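Hypothetical protein SA2161 (Staphylococcus aureus, PDB 1Y7R) is of unknown function but probably acts as a GNAT-family acetyltransferase, transferring an acetyl group from acetyl-coenzyme A to an acceptor not yet identified. Local coordinates at residues I8-Y14 with A31-P36; R49-R55 with V67-L72; G81-E86 with L113-F119. The protein carries 4 engineered substitutions. All blocks are in the same frame, centred on the assembly; numbering follows the deposited sequence.

Contact 1: I8-Y14 with A31-P36; sequences IPTCEDY and AEKGLP
Residues 8-10 run extended until T10 starts helix 11-20 as its N-cap: with chi1 in p, T10 OG1 accepts from D13 N at 3.0 Å. Against this bend packs segment 31-36, which begins within helix 28-34 and runs on to L35 and P36. The CA atoms of C11 and A31 are 5.7 Å apart, those of I8 and P36 6.5 Å. A31 comes first; its small CB permits that closeness, lying 3.7 Å from Y14 CD2 and 4.1 Å from C11 SG. E32 then sets CG 3.4 Å from C11 SG. One turn on, L35 (chi1 m, chi2 t) is the central plug, with CD2 3.5 Å from Y14 CD1 and 3.9 Å from P9 CG, and CD1 3.8 Å from C11 CA. P36 finishes the contact, its CA 3.5 Å from I8 CD1, which the t,t rotamer extends. Two helices paired after the first strand are as in the GNAT fold. Contact is mostly apolar, without interstrand-type bonding, so mutual seating rests on close fit.

Contact 2: R49-R55 with V67-L72; sequences RLIGMGR and VDIAVL. Engineered in segment 67-72: L72 (natural residue Ser).
R55 NH1 donates to D68 OD2 at 2.8 Å in a salt bridge, OD2 lying near the guanidinium plane. D68 also pairs with R18 and is hydrogen-bonded to Y14 OH, while R55 NH2 makes a second salt bridge, to D59 of the second subunit. R55 and V67 make a hydrogen-bonded pair (R55 N to V67 O 3.0 Å, V67 N to R55 O 2.9 Å), as do M53 and A70 (M53 N to A70 O 2.9 Å, A70 N to M53 O 3.0 Å); L72 N reaches I51 O at 2.9 Å. Strands 49-58 and 63-71 thus form an antiparallel beta hairpin, axes 4.7 Å apart at closest and 167° between N-to-C directions. Two steps from M53 to R55 match three from A70 to V67: a beta bulge, with D68 left-handed at phi/psi 59/41 and its CB pointing toward segment 49-55. A bulge in this strand is a GNAT hallmark; in relatives it helps the strand part from its parallel neighbour (here 101-107) where acetyl-CoA binds, and probably does so here. A classic bulge at I51 and G52, both facing L44, lies on the other edge of strand 49-58. G52 and V71 form a non-hydrogen-bonded pair, CA atoms 4.2 Å apart, and G52 CA makes a CA-H...O contact of 3.1 Å with A70 O; at G54 a CB would clash with I69 CD1, 3.6 Å from G54 CA. On the face of R55 and V67, M53 CG packs 4.1 Å from A70 CB. The engineered L72 sets CD1 3.7 Å from I51 CG2 and over the R49 guanidinium, 3.4 Å from R49 CZ.

Contact 3: G81-E86 with L113-F119; sequences GSLIME and LYVKFGF. Engineered in segment 113-119: V115 (natural residue Ala). With PO4 (phosphate ion), chain C; PO4 (phosphate ion), chain D.
One selenomethionine side chain, M85, touches three aromatic rings. Its m,m,m rotamer folds it so that CB sits over the F117 face, 3.6 Å from the ring centroid and 17° off the normal, a CH-pi contact. SE lies at the edge of Y114, 5.1 Å from that ring's centroid and 3.9 Å from Y114 CE1, a Met-aromatic contact, and CE ends 3.7 Å from F119 CE2. Methionine's long, flexible chain, here with selenium for sulfur, can follow three differently set rings. The backbones stay well apart, M85 and F117 CA atoms at 7.6 Å, S82 and L113 at 6.9 Å. L113 (t,p) adds CD2 at 4.1 Å from M85 CG and CD1 at 3.5 Å from S82 OG. Here helix 80-95 faces helix 110-115 where, in GNAT relatives, the coenzyme lies between the corresponding helices. Two phosphate ions, probably from the crystallisation liquor, lie at the N-terminus of helix 80-95: G81 N donates to O2 of the chain D ion at 3.2 Å, while for the chain C ion S82 N reaches O3 at 3.1 Å and S82 OG reaches O2 at 2.8 Å. This is consistent with the site where relatives bind the coenzyme A pyrophosphate. At G81 a CB would be tight against L113 CD2 and would collide with the chain D ion. A type I turn from the engineered V115 to G118, whose phi of 100° calls for glycine, brings F117 round to helix 80-95, F117 CE2 lying 3.6 Å from E86 CD. F119 packs on V102 and L104 of strand 101-107.

Contact 2 is the hub, with its centre 12 Å from that of contact 1 and 13 Å from that of contact 3; contacts 1 and 3 lie 23 Å apart, centre to centre, and do not touch. Toward contact 1, Y14 OH is hydrogen-bonded to D68 OD2 (2.8 Å) and P9 CG packs 3.4 Å from M53 CE. Toward contact 3, I84 CD1 lies 3.3 Å from M53 N and 3.6 Å from V71 CG2. Strand 63-71 leads on to helix 80-95, so the bulged strand and the phosphate-bearing helix start, the presumed coenzyme site, are consecutive; the V71 side chain lies about 3 Å from a bound phosphate, probably from the crystallisation liquor. All three contacts also touch the second subunit.

Contact 1: I8-Y14 with A31-P36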
loop_
_atom_site.group_PDB
_atom_site.type_symbol
_atom_site.label_atom_id
_atom_site.label_comp_id
_atom_site.label_asym_id
_atom_site.label_seq_id
_atom_site.Cartn_x
_atom_site.Cartn_y
_atom_site.Cartn_z
ATOM N N ILE A 8 10.786 -5.211 -15.706
ATOM C CA ILE A 8 10.811 -6.075 -14.516
ATOM C C ILE A 8 12.287 -6.362 -14.156
ATOM O O ILE A 8 13.078 -6.733 -15.038
ATOM C CB ILE A 8 10.039 -7.404 -14.801
ATOM C CG1 ILE A 8 9.789 -8.200 -13.499
ATOM C CG2 ILE A 8 10.779 -8.264 -15.881
ATOM C CD1 ILE A 8 8.725 -9.294 -13.651
ATOM N N PRO A 9 12.682 -6.129 -12.877
ATOM C CA PRO A 9 14.049 -6.434 -12.431
ATOM C C PRO A 9 14.250 -7.957 -12.317
ATOM O O PRO A 9 13.276 -8.690 -12.198
ATOM C CB PRO A 9 14.114 -5.797 -11.029
ATOM C CG PRO A 9 12.872 -5.037 -10.850
ATOM C CD PRO A 9 11.853 -5.574 -11.790
ATOM N N THR A 10 15.492 -8.449 -12.362
ATOM C CA THR A 10 15.688 -9.856 -11.999
ATOM C C THR A 10 15.582 -10.039 -10.487
ATOM O O THR A 10 15.741 -9.081 -9.746
ATOM C CB THR A 10 17.044 -10.413 -12.463
ATOM O OG1 THR A 10 18.109 -9.794 -11.725
ATOM C CG2 THR A 10 17.222 -10.203 -13.961
ATOM N N CYS A 11 15.351 -11.278 -10.033
ATOM C CA CYS A 11 15.229 -11.537 -8.605
ATOM C C CYS A 11 16.542 -11.208 -7.940
ATOM O O CYS A 11 16.559 -10.563 -6.892
ATOM C CB CYS A 11 14.862 -12.987 -8.310
ATOM S SG CYS A 11 13.133 -13.342 -8.682
ATOM N N GLU A 12 17.650 -11.630 -8.556
ATOM C CA GLU A 12 18.951 -11.341 -7.977
ATOM C C GLU A 12 19.190 -9.847 -7.840
ATOM O O GLU A 12 19.615 -9.406 -6.777
ATOM C CB GLU A 12 20.092 -11.970 -8.792
ATOM C CG GLU A 12 21.477 -11.536 -8.269
ATOM C CD GLU A 12 22.601 -12.415 -8.735
ATOM O OE1 GLU A 12 22.391 -13.214 -9.673
ATOM O OE2 GLU A 12 23.708 -12.302 -8.173
ATOM N N ASP A 13 18.915 -9.070 -8.895
ATOM C CA ASP A 13 19.190 -7.614 -8.885
ATOM C C ASP A 13 18.332 -6.927 -7.806
ATOM O O ASP A 13 18.811 -6.062 -7.058
ATOM C CB ASP A 13 18.910 -6.983 -10.254
ATOM C CG ASP A 13 20.050 -7.163 -11.241
ATOM O OD1 ASP A 13 19.860 -6.758 -12.415
ATOM O OD2 ASP A 13 21.138 -7.658 -10.853
ATOM N N TYR A 14 17.069 -7.333 -7.718
ATOM C CA TYR A 14 16.138 -6.798 -6.738
ATOM C C TYR A 14 16.640 -7.047 -5.330
ATOM O O TYR A 14 16.756 -6.128 -4.524
ATOM C CB TYR A 14 14.737 -7.393 -6.934
ATOM C CG TYR A 14 13.762 -7.063 -5.820
ATOM C CD1 TYR A 14 13.036 -5.888 -5.859
ATOM C CD2 TYR A 14 13.533 -7.949 -4.750
ATOM C CE1 TYR A 14 12.123 -5.561 -4.872
ATOM C CE2 TYR A 14 12.623 -7.622 -3.742
ATOM C CZ TYR A 14 11.929 -6.426 -3.801
ATOM O OH TYR A 14 11.022 -6.091 -2.812
ATOM N N ALA A 31 10.555 -12.467 -3.787
ATOM C CA ALA A 31 10.845 -11.662 -4.965
ATOM C C ALA A 31 10.243 -12.284 -6.231
ATOM O O ALA A 31 9.649 -11.594 -7.063
ATOM C CB ALA A 31 12.347 -11.464 -5.086
ATOM N N GLU A 32 10.371 -13.599 -6.361
ATOM C CA GLU A 32 9.845 -14.319 -7.518
ATOM C C GLU A 32 8.340 -14.124 -7.601
ATOM O O GLU A 32 7.799 -13.851 -8.672
ATOM C CB GLU A 32 10.130 -15.805 -7.381
ATOM C CG GLU A 32 11.539 -16.220 -7.739
ATOM C CD GLU A 32 11.725 -17.725 -7.728
ATOM O OE1 GLU A 32 11.127 -18.416 -6.865
ATOM O OE2 GLU A 32 12.485 -18.233 -8.583
ATOM N N LYS A 33 7.665 -14.268 -6.466
ATOM C CA LYS A 33 6.230 -14.114 -6.433
ATOM C C LYS A 33 5.772 -12.662 -6.622
ATOM O O LYS A 33 4.699 -12.446 -7.180
ATOM C CB LYS A 33 5.700 -14.622 -5.108
ATOM C CG LYS A 33 6.072 -16.058 -4.779
ATOM C CD LYS A 33 5.551 -16.442 -3.419
ATOM C CE LYS A 33 4.091 -16.066 -3.283
ATOM N NZ LYS A 33 3.312 -16.489 -4.488
ATOM N N GLY A 34 6.572 -11.692 -6.172
ATOM C CA GLY A 34 6.136 -10.279 -6.084
ATOM C C GLY A 34 6.502 -9.417 -7.281
ATOM O O GLY A 34 5.737 -8.532 -7.694
ATOM N N LEU A 35 7.666 -9.667 -7.873
ATOM C CA LEU A 35 8.195 -8.724 -8.878
ATOM C C LEU A 35 7.295 -8.456 -10.101
ATOM O O LEU A 35 7.263 -7.320 -10.569
ATOM C CB LEU A 35 9.599 -9.134 -9.338
ATOM C CG LEU A 35 10.731 -8.789 -8.361
ATOM C CD1 LEU A 35 11.992 -9.516 -8.769
ATOM C CD2 LEU A 35 10.952 -7.280 -8.312
ATOM N N PRO A 36 6.628 -9.493 -10.651
ATOM C CA PRO A 36 5.773 -9.236 -11.818
ATOM C C PRO A 36 4.513 -8.413 -11.585
ATOM O O PRO A 36 3.860 -7.995 -12.559
ATOM C CB PRO A 36 5.356 -10.657 -12.256
ATOM C CG PRO A 36 6.378 -11.557 -11.697
ATOM C CD PRO A 36 6.674 -10.944 -10.353
#

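Contact 2: R49-R55 with V67-L72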
loop_
_atom_site.group_PDB
_atom_site.type_symbol
_atom_site.label_atom_id
_atom_site.label_comp_id
_atom_site.label_asym_id
_atom_site.label_seq_id
_atom_site.Cartn_x
_atom_site.Cartn_y
_atom_site.Cartn_z
ATOM N N ARG A 49 25.140 -2.001 -14.307
ATOM C CA ARG A 49 24.836 -2.249 -12.899
ATOM C C ARG A 49 23.549 -1.559 -12.483
ATOM O O ARG A 49 23.389 -0.349 -12.740
ATOM C CB ARG A 49 25.948 -1.742 -11.996
ATOM C CG ARG A 49 25.732 -2.063 -10.517
ATOM C CD ARG A 49 26.824 -1.455 -9.666
ATOM N NE ARG A 49 26.739 -1.965 -8.295
ATOM C CZ ARG A 49 27.408 -1.467 -7.269
ATOM N NH1 ARG A 49 28.206 -0.411 -7.426
ATOM N NH2 ARG A 49 27.235 -2.008 -6.074
ATOM N N LEU A 50 22.676 -2.311 -11.807
ATOM C CA LEU A 50 21.457 -1.706 -11.259
ATOM C C LEU A 50 21.861 -0.867 -10.044
ATOM O O LEU A 50 22.451 -1.417 -9.107
ATOM C CB LEU A 50 20.452 -2.775 -10.802
ATOM C CG LEU A 50 19.118 -2.262 -10.246
ATOM C CD1 LEU A 50 18.271 -1.580 -11.291
ATOM C CD2 LEU A 50 18.301 -3.391 -9.611
ATOM N N ILE A 51 21.500 0.422 -10.040
ATOM C CA ILE A 51 21.829 1.264 -8.900
ATOM C C ILE A 51 20.617 1.794 -8.096
ATOM O O ILE A 51 20.778 2.314 -6.989
ATOM C CB ILE A 51 22.819 2.363 -9.298
ATOM C CG1 ILE A 51 22.165 3.446 -10.170
ATOM C CG2 ILE A 51 24.042 1.723 -9.996
ATOM C CD1 ILE A 51 21.359 4.450 -9.390
ATOM N N GLY A 52 19.415 1.655 -8.667
ATOM C CA GLY A 52 18.229 2.203 -8.010
ATOM C C GLY A 52 16.941 1.682 -8.592
ATOM O O GLY A 52 16.897 1.223 -9.739
HETATM N N MSE A 53 15.898 1.705 -7.769
HETATM C CA MSE A 53 14.571 1.257 -8.191
HETATM C C MSE A 53 13.500 1.900 -7.321
HETATM O O MSE A 53 13.758 2.399 -6.232
HETATM C CB MSE A 53 14.439 -0.263 -8.089
HETATM C CG MSE A 53 14.202 -0.723 -6.698
HETATM SE SE MSE A 53 14.082 -2.662 -6.731
HETATM C CE MSE A 53 13.055 -2.889 -8.193
ATOM N N GLY A 54 12.292 1.870 -7.828
ATOM C CA GLY A 54 11.088 2.176 -7.029
ATOM C C GLY A 54 9.905 1.431 -7.629
ATOM O O GLY A 54 9.898 1.105 -8.831
ATOM N N ARG A 55 8.905 1.127 -6.799
ATOM C CA ARG A 55 7.759 0.340 -7.272
ATOM C C ARG A 55 6.472 0.970 -6.745
ATOM O O ARG A 55 6.498 1.712 -5.755
ATOM C CB ARG A 55 7.879 -1.137 -6.818
ATOM C CG ARG A 55 9.190 -1.798 -7.269
ATOM C CD ARG A 55 9.437 -3.154 -6.661
ATOM N NE ARG A 55 8.490 -4.171 -7.151
ATOM C CZ ARG A 55 7.752 -4.984 -6.392
ATOM N NH1 ARG A 55 7.820 -4.961 -5.059
ATOM N NH2 ARG A 55 6.964 -5.866 -7.010
ATOM N N VAL A 67 6.522 1.808 -2.826
ATOM C CA VAL A 67 7.274 0.824 -2.040
ATOM C C VAL A 67 8.636 0.586 -2.679
ATOM O O VAL A 67 8.818 0.925 -3.841
ATOM C CB VAL A 67 6.511 -0.539 -1.901
ATOM C CG1 VAL A 67 5.174 -0.365 -1.151
ATOM C CG2 VAL A 67 6.306 -1.270 -3.286
ATOM N N ASP A 68 9.580 0.022 -1.923
ATOM C CA ASP A 68 10.870 -0.418 -2.487
ATOM C C ASP A 68 11.655 0.703 -3.139
ATOM O O ASP A 68 12.273 0.505 -4.200
ATOM C CB ASP A 68 10.648 -1.554 -3.497
ATOM C CG ASP A 68 10.400 -2.877 -2.819
ATOM O OD1 ASP A 68 10.956 -3.081 -1.725
ATOM O OD2 ASP A 68 9.648 -3.705 -3.337
ATOM N N ILE A 69 11.662 1.893 -2.521
ATOM C CA ILE A 69 12.540 2.967 -3.015
ATOM C C ILE A 69 13.943 2.649 -2.516
ATOM O O ILE A 69 14.269 2.882 -1.339
ATOM C CB ILE A 69 12.071 4.358 -2.532
ATOM C CG1 ILE A 69 10.613 4.570 -2.966
ATOM C CG2 ILE A 69 12.986 5.489 -3.097
ATOM C CD1 ILE A 69 10.402 4.613 -4.427
ATOM N N ALA A 70 14.774 2.119 -3.410
ATOM C CA ALA A 70 16.063 1.573 -3.001
ATOM C C ALA A 70 17.119 2.154 -3.910
ATOM O O ALA A 70 17.049 1.965 -5.129
ATOM C CB ALA A 70 16.055 0.062 -3.157
ATOM N N VAL A 71 18.108 2.820 -3.326
ATOM C CA VAL A 71 19.247 3.336 -4.098
ATOM C C VAL A 71 20.499 2.793 -3.401
ATOM O O VAL A 71 20.594 2.878 -2.178
ATOM C CB VAL A 71 19.241 4.908 -4.100
ATOM C CG1 VAL A 71 20.552 5.479 -4.648
ATOM C CG2 VAL A 71 17.965 5.469 -4.836
ATOM N N LEU A 72 21.452 2.238 -4.150
ATOM C CA LEU A 72 22.721 1.793 -3.546
ATOM C C LEU A 72 23.289 2.816 -2.584
ATOM O O LEU A 72 23.328 4.025 -2.883
ATOM C CB LEU A 72 23.766 1.510 -4.613
ATOM C CG LEU A 72 23.458 0.339 -5.527
ATOM C CD1 LEU A 72 24.542 0.298 -6.604
ATOM C CD2 LEU A 72 23.457 -0.951 -4.702
#

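Contact 3: G81-E86 with L113-F119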
loop_
_atom_site.group_PDB
_atom_site.type_symbol
_atom_site.label_atom_id
_atom_site.label_comp_id
_atom_site.label_asym_id
_atom_site.label_seq_id
_atom_site.Cartn_x
_atom_site.Cartn_y
_atom_site.Cartn_z
ATOM N N GLY A 81 17.449 9.029 -5.877
ATOM C CA GLY A 81 16.128 8.826 -5.231
ATOM C C GLY A 81 15.121 9.779 -5.879
ATOM O O GLY A 81 13.964 9.409 -6.161
ATOM N N SER A 82 15.549 11.014 -6.142
ATOM C CA SER A 82 14.661 12.001 -6.741
ATOM C C SER A 82 14.313 11.588 -8.157
ATOM O O SER A 82 13.170 11.721 -8.565
ATOM C CB SER A 82 15.291 13.400 -6.763
ATOM O OG SER A 82 15.022 14.087 -5.540
ATOM N N LEU A 83 15.289 11.057 -8.894
ATOM C CA LEU A 83 15.025 10.572 -10.256
ATOM C C LEU A 83 13.948 9.460 -10.287
ATOM O O LEU A 83 12.977 9.515 -11.070
ATOM C CB LEU A 83 16.348 10.127 -10.908
ATOM C CG LEU A 83 16.199 9.768 -12.409
ATOM C CD1 LEU A 83 15.630 10.904 -13.260
ATOM C CD2 LEU A 83 17.543 9.403 -12.926
ATOM N N ILE A 84 14.103 8.488 -9.393
ATOM C CA ILE A 84 13.098 7.432 -9.189
ATOM C C ILE A 84 11.708 8.037 -8.906
ATOM O O ILE A 84 10.711 7.709 -9.565
ATOM C CB ILE A 84 13.569 6.489 -8.076
ATOM C CG1 ILE A 84 14.723 5.631 -8.617
ATOM C CG2 ILE A 84 12.414 5.601 -7.572
ATOM C CD1 ILE A 84 15.605 4.987 -7.547
HETATM N N MSE A 85 11.663 8.962 -7.963
HETATM C CA MSE A 85 10.386 9.567 -7.569
HETATM C C MSE A 85 9.773 10.360 -8.716
HETATM O O MSE A 85 8.566 10.329 -8.872
HETATM C CB MSE A 85 10.560 10.452 -6.330
HETATM C CG MSE A 85 10.714 9.718 -5.019
HETATM SE SE MSE A 85 9.127 8.564 -4.623
HETATM C CE MSE A 85 7.812 9.986 -4.320
ATOM N N GLU A 86 10.581 11.065 -9.523
ATOM C CA GLU A 86 10.042 11.792 -10.661
ATOM C C GLU A 86 9.319 10.831 -11.607
ATOM O O GLU A 86 8.223 11.117 -12.094
ATOM C CB GLU A 86 11.158 12.551 -11.414
ATOM C CG GLU A 86 11.686 13.773 -10.656
ATOM C CD GLU A 86 10.708 14.980 -10.718
ATOM O OE1 GLU A 86 9.513 14.780 -11.040
ATOM O OE2 GLU A 86 11.147 16.128 -10.467
ATOM N N LEU A 113 13.407 13.235 1.333
ATOM C CA LEU A 113 13.199 12.981 -0.093
ATOM C C LEU A 113 11.711 13.132 -0.469
ATOM O O LEU A 113 11.352 13.843 -1.429
ATOM C CB LEU A 113 13.679 11.572 -0.450
ATOM C CG LEU A 113 13.242 11.109 -1.851
ATOM C CD1 LEU A 113 13.886 12.014 -2.904
ATOM C CD2 LEU A 113 13.559 9.689 -2.131
ATOM N N TYR A 114 10.835 12.494 0.296
ATOM C CA TYR A 114 9.416 12.461 -0.134
ATOM C C TYR A 114 8.766 13.813 0.019
ATOM O O TYR A 114 7.872 14.150 -0.733
ATOM C CB TYR A 114 8.634 11.381 0.613
ATOM C CG TYR A 114 9.351 10.060 0.501
ATOM C CD1 TYR A 114 9.513 9.442 -0.748
ATOM C CD2 TYR A 114 9.876 9.427 1.625
ATOM C CE1 TYR A 114 10.207 8.236 -0.865
ATOM C CE2 TYR A 114 10.563 8.234 1.523
ATOM C CZ TYR A 114 10.728 7.635 0.286
ATOM O OH TYR A 114 11.397 6.407 0.206
ATOM N N VAL A 115 9.255 14.613 0.963
ATOM C CA VAL A 115 8.745 15.978 1.156
ATOM C C VAL A 115 8.890 16.814 -0.133
ATOM O O VAL A 115 8.048 17.674 -0.432
ATOM C CB VAL A 115 9.457 16.678 2.371
ATOM C CG1 VAL A 115 8.984 18.112 2.503
ATOM C CG2 VAL A 115 9.147 15.929 3.644
ATOM N N LYS A 116 9.968 16.573 -0.883
ATOM C CA LYS A 116 10.209 17.245 -2.174
ATOM C C LYS A 116 9.089 17.051 -3.198
ATOM O O LYS A 116 8.941 17.852 -4.122
ATOM C CB LYS A 116 11.508 16.724 -2.816
ATOM C CG LYS A 116 12.749 17.032 -2.031
ATOM C CD LYS A 116 14.002 16.455 -2.754
ATOM C CE LYS A 116 15.243 16.663 -1.903
ATOM N NZ LYS A 116 15.300 18.121 -1.530
ATOM N N PHE A 117 8.323 15.971 -3.031
ATOM C CA PHE A 117 7.277 15.560 -3.976
ATOM C C PHE A 117 5.880 15.805 -3.432
ATOM O O PHE A 117 4.899 15.408 -4.046
ATOM C CB PHE A 117 7.516 14.105 -4.380
ATOM C CG PHE A 117 8.774 13.960 -5.166
ATOM C CD1 PHE A 117 9.992 13.712 -4.518
ATOM C CD2 PHE A 117 8.771 14.222 -6.518
ATOM C CE1 PHE A 117 11.176 13.681 -5.230
ATOM C CE2 PHE A 117 9.958 14.173 -7.262
ATOM C CZ PHE A 117 11.158 13.902 -6.608
ATOM N N GLY A 118 5.815 16.488 -2.286
ATOM C CA GLY A 118 4.546 16.977 -1.748
ATOM C C GLY A 118 3.966 16.104 -0.654
ATOM O O GLY A 118 2.909 16.427 -0.113
ATOM N N PHE A 119 4.660 15.021 -0.314
ATOM C CA PHE A 119 4.190 14.118 0.763
ATOM C C PHE A 119 4.243 14.803 2.125
ATOM O O PHE A 119 5.143 15.595 2.398
ATOM C CB PHE A 119 5.007 12.820 0.769
ATOM C CG PHE A 119 4.640 11.922 -0.351
ATOM C CD1 PHE A 119 3.637 10.970 -0.183
ATOM C CD2 PHE A 119 5.222 12.071 -1.612
ATOM C CE1 PHE A 119 3.251 10.140 -1.254
ATOM C CE2 PHE A 119 4.810 11.260 -2.680
ATOM C CZ PHE A 119 3.816 10.305 -2.496
HETATM P P PO4 C . 18.038 13.061 -3.471
HETATM O O1 PO4 C . 17.387 12.504 -2.213
HETATM O O2 PO4 C . 17.318 14.286 -3.976
HETATM O O3 PO4 C . 17.956 11.946 -4.495
HETATM O O4 PO4 C . 19.511 13.364 -3.298
HETATM P P PO4 D . 18.650 9.306 -2.151
HETATM O O1 PO4 D . 17.619 10.229 -1.540
HETATM O O2 PO4 D . 19.204 9.911 -3.413
HETATM O O3 PO4 D . 17.939 8.018 -2.531
HETATM O O4 PO4 D . 19.809 9.081 -1.210
#